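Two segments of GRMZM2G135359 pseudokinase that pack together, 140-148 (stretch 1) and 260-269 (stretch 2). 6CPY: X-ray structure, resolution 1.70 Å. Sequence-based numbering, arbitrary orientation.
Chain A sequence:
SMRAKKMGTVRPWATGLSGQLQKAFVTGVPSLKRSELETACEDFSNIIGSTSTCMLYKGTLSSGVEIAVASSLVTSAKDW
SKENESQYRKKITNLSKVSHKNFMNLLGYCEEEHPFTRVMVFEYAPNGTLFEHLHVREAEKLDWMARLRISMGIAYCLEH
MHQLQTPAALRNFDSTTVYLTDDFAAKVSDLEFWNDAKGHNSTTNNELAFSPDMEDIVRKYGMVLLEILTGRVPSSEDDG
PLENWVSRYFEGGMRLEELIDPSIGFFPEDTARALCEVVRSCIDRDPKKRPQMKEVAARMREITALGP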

ATOM      1  N   GLU A 140       5.009  16.098   9.788  1.00 51.65           N
ATOM      2  CA  GLU A 140       6.157  15.731  10.617  1.00 50.75           C
ATOM      3  C   GLU A 140       7.195  14.967   9.795  1.00 47.92           C
ATOM      4  O   GLU A 140       6.860  13.992   9.108  1.00 43.47           O
ATOM      5  CB  GLU A 140       5.719  14.879  11.811  1.00 52.47           C
ATOM      6  CG  GLU A 140       6.813  14.656  12.846  1.00 55.52           C
ATOM      7  CD  GLU A 140       6.428  13.650  13.911  1.00 57.31           C
ATOM      8  OE1 GLU A 140       5.217  13.457  14.150  1.00 61.13           O
ATOM      9  OE2 GLU A 140       7.342  13.054  14.517  1.00 60.49           O
ATOM     10  N   LYS A 141       8.445  15.421   9.870  1.00 43.67           N
ATOM     11  CA  LYS A 141       9.540  14.800   9.129  1.00 41.67           C
ATOM     12  C   LYS A 141      10.036  13.546   9.837  1.00 39.02           C
ATOM     13  O   LYS A 141       9.952  13.425  11.064  1.00 42.57           O
ATOM     14  CB  LYS A 141      10.690  15.792   8.902  1.00 43.39           C
ATOM     15  CG  LYS A 141      10.305  17.025   8.080  1.00 45.63           C
ATOM     16  CD  LYS A 141       9.826  16.672   6.671  1.00 45.36           C
ATOM     17  CE  LYS A 141       8.972  17.771   6.041  1.00 46.82           C
ATOM     18  NZ  LYS A 141       7.903  17.197   5.165  1.00 45.77           N
ATOM     19  N   LEU A 142      10.548  12.618   9.037  1.00 32.34           N
ATOM     20  CA  LEU A 142      10.943  11.294   9.504  1.00 30.41           C
ATOM     21  C   LEU A 142      12.468  11.227   9.619  1.00 27.07           C
ATOM     22  O   LEU A 142      13.154  11.596   8.677  1.00 26.19           O
ATOM     23  CB  LEU A 142      10.449  10.264   8.490  1.00 30.28           C
ATOM     24  CG  LEU A 142       8.924  10.204   8.298  1.00 30.56           C
ATOM     25  CD1 LEU A 142       8.594   9.465   7.015  1.00 30.15           C
ATOM     26  CD2 LEU A 142       8.266   9.537   9.490  1.00 30.59           C
ATOM     27  N   ASP A 143      12.995  10.763  10.754  1.00 27.24           N
ATOM     28  CA  ASP A 143      14.457  10.630  10.921  1.00 26.67           C
ATOM     29  C   ASP A 143      15.022   9.360  10.267  1.00 25.53           C
ATOM     30  O   ASP A 143      14.278   8.599   9.664  1.00 24.03           O
ATOM     31  CB  ASP A 143      14.871  10.748  12.393  1.00 29.05           C
ATOM     32  CG  ASP A 143      14.364   9.605  13.270  1.00 31.51           C
ATOM     33  OD1 ASP A 143      13.841   8.578  12.775  1.00 28.68           O
ATOM     34  OD2 ASP A 143      14.498   9.765  14.497  1.00 36.80           O
ATOM     35  N   TRP A 144      16.338   9.151  10.362  1.00 24.25           N
ATOM     36  CA  TRP A 144      16.980   8.019   9.709  1.00 23.99           C
ATOM     37  C   TRP A 144      16.365   6.672  10.093  1.00 24.56           C
ATOM     38  O   TRP A 144      16.008   5.888   9.223  1.00 22.82           O
ATOM     39  CB  TRP A 144      18.487   8.021   9.999  1.00 23.12           C
ATOM     40  CG  TRP A 144      19.208   6.917   9.355  1.00 23.77           C
ATOM     41  CD1 TRP A 144      19.736   5.816   9.954  1.00 23.93           C
ATOM     42  CD2 TRP A 144      19.487   6.795   7.967  1.00 23.59           C
ATOM     43  NE1 TRP A 144      20.345   5.015   9.020  1.00 24.79           N
ATOM     44  CE2 TRP A 144      20.193   5.590   7.787  1.00 23.91           C
ATOM     45  CE3 TRP A 144      19.210   7.591   6.856  1.00 23.69           C
ATOM     46  CZ2 TRP A 144      20.640   5.174   6.537  1.00 24.87           C
ATOM     47  CZ3 TRP A 144      19.642   7.170   5.618  1.00 24.98           C
ATOM     48  CH2 TRP A 144      20.343   5.971   5.467  1.00 23.81           C
ATOM     49  N   MET A 145      16.218   6.410  11.394  1.00 26.27           N
ATOM     50  CA  MET A 145      15.730   5.105  11.834  1.00 28.23           C
ATOM     51  C   MET A 145      14.279   4.902  11.424  1.00 26.97           C
ATOM     52  O   MET A 145      13.900   3.806  11.028  1.00 25.91           O
ATOM     53  CB  MET A 145      15.897   4.918  13.350  1.00 31.43           C
ATOM     54  CG  MET A 145      17.348   4.765  13.792  1.00 35.79           C
ATOM     55  SD  MET A 145      18.239   3.504  12.870  1.00 43.42           S
ATOM     56  CE  MET A 145      17.173   2.091  13.147  1.00 43.72           C
ATOM     57  N   ALA A 146      13.477   5.956  11.512  1.00 26.22           N
ATOM     58  CA  ALA A 146      12.100   5.892  11.031  1.00 26.38           C
ATOM     59  C   ALA A 146      12.049   5.527   9.546  1.00 25.62           C
ATOM     60  O   ALA A 146      11.266   4.664   9.142  1.00 23.96           O
ATOM     61  CB  ALA A 146      11.386   7.207  11.279  1.00 27.21           C
ATOM     62  N   ARG A 147      12.904   6.158   8.744  1.00 24.00           N
ATOM     63  CA  ARG A 147      12.950   5.862   7.320  1.00 23.78           C
ATOM     64  C   ARG A 147      13.414   4.438   7.006  1.00 22.93           C
ATOM     65  O   ARG A 147      12.911   3.820   6.089  1.00 21.02           O
ATOM     66  CB  ARG A 147      13.776   6.900   6.583  1.00 24.42           C
ATOM     67  CG  ARG A 147      13.125   8.264   6.664  1.00 24.30           C
ATOM     68  CD  ARG A 147      13.644   9.234   5.636  1.00 24.92           C
ATOM     69  NE  ARG A 147      13.296  10.594   6.038  1.00 24.59           N
ATOM     70  CZ  ARG A 147      13.307  11.654   5.238  1.00 24.68           C
ATOM     71  NH1 ARG A 147      13.621  11.552   3.955  1.00 24.19           N
ATOM     72  NH2 ARG A 147      13.010  12.834   5.749  1.00 25.30           N
ATOM     73  N   LEU A 148      14.381   3.925   7.761  1.00 22.36           N
ATOM     74  CA  LEU A 148      14.819   2.554   7.577  1.00 23.59           C
ATOM     75  C   LEU A 148      13.745   1.549   7.974  1.00 22.85           C
ATOM     76  O   LEU A 148      13.544   0.565   7.278  1.00 21.56           O
ATOM     77  CB  LEU A 148      16.130   2.291   8.331  1.00 24.90           C
ATOM     78  CG  LEU A 148      17.366   2.526   7.442  1.00 27.85           C
ATOM     79  CD1 LEU A 148      17.323   3.828   6.662  1.00 30.23           C
ATOM     80  CD2 LEU A 148      18.625   2.445   8.293  1.00 29.51           C
ATOM     81  N   ILE A 260      21.355  12.811  -0.114  1.00 26.80           N
ATOM     82  CA  ILE A 260      20.471  12.399   0.987  1.00 26.02           C
ATOM     83  C   ILE A 260      19.642  13.588   1.495  1.00 26.38           C
ATOM     84  O   ILE A 260      20.149  14.696   1.630  1.00 26.33           O
ATOM     85  CB  ILE A 260      21.291  11.748   2.120  1.00 26.27           C
ATOM     86  CG1 ILE A 260      22.025  10.488   1.613  1.00 26.98           C
ATOM     87  CG2 ILE A 260      20.398  11.392   3.309  1.00 25.82           C
ATOM     88  CD1 ILE A 260      21.126   9.376   1.088  1.00 28.20           C
ATOM     89  N   ASP A 261      18.357  13.343   1.756  1.00 24.72           N
ATOM     90  CA  ASP A 261      17.431  14.359   2.233  1.00 26.62           C
ATOM     91  C   ASP A 261      17.985  15.102   3.454  1.00 26.51           C
ATOM     92  O   ASP A 261      18.232  14.489   4.479  1.00 25.80           O
ATOM     93  CB  ASP A 261      16.095  13.682   2.597  1.00 25.60           C
ATOM     94  CG  ASP A 261      14.965  14.672   2.847  1.00 26.65           C
ATOM     95  OD1 ASP A 261      15.225  15.886   3.020  1.00 26.03           O
ATOM     96  OD2 ASP A 261      13.805  14.199   2.884  1.00 27.27           O
ATOM     97  N   PRO A 262      18.158  16.433   3.363  1.00 28.46           N
ATOM     98  CA  PRO A 262      18.602  17.180   4.565  1.00 29.65           C
ATOM     99  C   PRO A 262      17.671  17.071   5.782  1.00 28.42           C
ATOM    100  O   PRO A 262      18.141  17.103   6.927  1.00 30.18           O
ATOM    101  CB  PRO A 262      18.684  18.638   4.076  1.00 31.16           C
ATOM    102  CG  PRO A 262      18.747  18.555   2.595  1.00 31.66           C
ATOM    103  CD  PRO A 262      18.028  17.301   2.183  1.00 30.38           C
ATOM    104  N   SER A 263      16.374  16.883   5.554  1.00 27.94           N
ATOM    105  CA  SER A 263      15.412  16.787   6.661  1.00 28.78           C
ATOM    106  C   SER A 263      15.556  15.515   7.515  1.00 29.15           C
ATOM    107  O   SER A 263      14.948  15.414   8.578  1.00 29.03           O
ATOM    108  CB  SER A 263      13.969  16.917   6.141  1.00 30.80           C
ATOM    109  OG  SER A 263      13.600  15.816   5.332  1.00 31.87           O
ATOM    110  N   ILE A 264      16.331  14.538   7.035  1.00 26.95           N
ATOM    111  CA  ILE A 264      16.656  13.344   7.827  1.00 26.52           C
ATOM    112  C   ILE A 264      17.440  13.677   9.089  1.00 27.58           C
ATOM    113  O   ILE A 264      17.281  13.017  10.123  1.00 30.48           O
ATOM    114  CB  ILE A 264      17.460  12.348   6.970  1.00 26.60           C
ATOM    115  CG1 ILE A 264      16.502  11.625   6.027  1.00 26.12           C
ATOM    116  CG2 ILE A 264      18.249  11.348   7.815  1.00 27.41           C
ATOM    117  CD1 ILE A 264      17.179  10.933   4.868  1.00 26.61           C
ATOM    118  N   GLY A 265      18.290  14.690   8.990  1.00 28.62           N
ATOM    119  CA  GLY A 265      19.285  14.957  10.006  1.00 28.18           C
ATOM    120  C   GLY A 265      20.497  14.064   9.795  1.00 28.22           C
ATOM    121  O   GLY A 265      20.887  13.787   8.659  1.00 27.99           O
ATOM    122  N   PHE A 266      21.092  13.587  10.887  1.00 28.49           N
ATOM    123  CA  PHE A 266      22.319  12.790  10.771  1.00 28.50           C
ATOM    124  C   PHE A 266      22.018  11.432  10.171  1.00 26.35           C
ATOM    125  O   PHE A 266      20.933  10.889  10.373  1.00 27.19           O
ATOM    126  CB  PHE A 266      22.997  12.630  12.123  1.00 28.61           C
ATOM    127  CG  PHE A 266      23.582  13.903  12.654  1.00 29.86           C
ATOM    128  CD1 PHE A 266      24.617  14.539  11.977  1.00 30.97           C
ATOM    129  CD2 PHE A 266      23.115  14.458  13.843  1.00 31.38           C
ATOM    130  CE1 PHE A 266      25.170  15.706  12.468  1.00 31.66           C
ATOM    131  CE2 PHE A 266      23.667  15.631  14.343  1.00 32.43           C
ATOM    132  CZ  PHE A 266      24.703  16.251  13.655  1.00 32.45           C
ATOM    133  N   PHE A 267      22.972  10.905   9.404  1.00 25.89           N
ATOM    134  CA  PHE A 267      22.861   9.560   8.842  1.00 25.84           C
ATOM    135  C   PHE A 267      24.235   8.871   8.733  1.00 25.45           C
ATOM    136  O   PHE A 267      25.250   9.547   8.610  1.00 26.20           O
ATOM    137  CB  PHE A 267      22.155   9.605   7.471  1.00 25.58           C
ATOM    138  CG  PHE A 267      22.966  10.222   6.362  1.00 25.22           C
ATOM    139  CD1 PHE A 267      23.803   9.443   5.572  1.00 25.33           C
ATOM    140  CD2 PHE A 267      22.869  11.581   6.081  1.00 25.34           C
ATOM    141  CE1 PHE A 267      24.533  10.006   4.538  1.00 26.44           C
ATOM    142  CE2 PHE A 267      23.610  12.153   5.062  1.00 25.76           C
ATOM    143  CZ  PHE A 267      24.441  11.366   4.283  1.00 26.32           C
ATOM    144  N   PRO A 268      24.256   7.530   8.781  1.00 24.84           N
ATOM    145  CA  PRO A 268      25.486   6.766   8.618  1.00 25.09           C
ATOM    146  C   PRO A 268      25.820   6.600   7.142  1.00 25.53           C
ATOM    147  O   PRO A 268      25.028   6.073   6.356  1.00 24.04           O
ATOM    148  CB  PRO A 268      25.168   5.429   9.289  1.00 25.57           C
ATOM    149  CG  PRO A 268      23.682   5.289   9.184  1.00 24.97           C
ATOM    150  CD  PRO A 268      23.094   6.658   9.019  1.00 25.31           C
ATOM    151  N   GLU A 269      27.005   7.063   6.790  1.00 25.98           N
ATOM    152  CA  GLU A 269      27.399   7.227   5.407  1.00 27.81           C
ATOM    153  C   GLU A 269      27.410   5.907   4.620  1.00 25.72           C
ATOM    154  O   GLU A 269      26.898   5.812   3.496  1.00 26.49           O
ATOM    155  CB  GLU A 269      28.796   7.829   5.448  1.00 31.30           C
ATOM    156  CG  GLU A 269      29.291   8.382   4.169  1.00 35.80           C
ATOM    157  CD  GLU A 269      30.770   8.675   4.272  1.00 35.15           C
ATOM    158  OE1 GLU A 269      31.236   9.125   5.351  1.00 37.73           O
ATOM    159  OE2 GLU A 269      31.451   8.408   3.284  1.00 39.73           O
TER
HETATM  160  O   HOH W   1      18.395  11.015  11.535  1.00 29.00           O
HETATM  161  O   HOH W   2      11.397  14.902   3.834  1.00 39.81           O

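Two side chains of stretch 1, Trp 144 and Arg 147, carry most of this contact. Both rise from the first turn of the helix that starts at Trp 144. Asp 143 caps that helix. The chi1 of Asp 143 is p, which folds the carboxylate back over the turn, and OD1 of Asp 143 accepts from N of Ala 146 at 2.9 Å. The end of the Asp 143 side chain therefore leads away from stretch 2.

Arg 147 points toward stretch 2. Its chi1 is m and the remaining chi angles are near t, so the chain is extended and the guanidinium reaches Asp 261. NH1 of Arg 147 donates to OD2 of Asp 261 at 2.9 Å, with an angle of 159°. NH2 of Arg 147 donates to OD2 of Asp 261 at 3.3 Å, with a poorer angle of 136°. Together they form a salt bridge. The guanidinium is also held from its own stretch: NE of Arg 147 donates to O of Leu 142 at 2.8 Å, and NH2 of Arg 147 to the same O at 3.2 Å. Asp 261 OD2 lies near the guanidinium plane, as suits N-H donors. One face of the group is covered by Ile 264, with CG1 of Ile 264 3.3 Å from CZ of Arg 147. A charged group thus packs flat against an aliphatic chain.

Asp 261 has chi1 t and divides its oxygens. OD2 faces Arg 147, while OD1 of Asp 261 accepts from N of Ser 263 at 3.0 Å. This second bond ties the carboxylate to the 3-10 segment that follows. Ser 263 has chi1 p, and its OG makes a weak bond to OD1 of Asp 261 at 2.8 Å.

Trp 144 has chi1 t and chi2 -108°. This sets one face of the indole against Phe 267 and Pro 268. CB of Phe 267 sits over the six-membered ring, 3.6 Å from CE3 of Trp 144. CD of Pro 268 sits over the five-membered ring, 3.3 Å from CE2 of Trp 144. Both are CH-pi contacts. Phe 267 has chi1 p; its CB points toward stretch 1, but its ring leads away. Ile 264 lies at the indole edge, with its CG2 4.0 Å from CB of Trp 144.

Water 1 joins the backbones beside this packing. It accepts from N of Trp 144 and donates to O of Ile 264 and O of Phe 266.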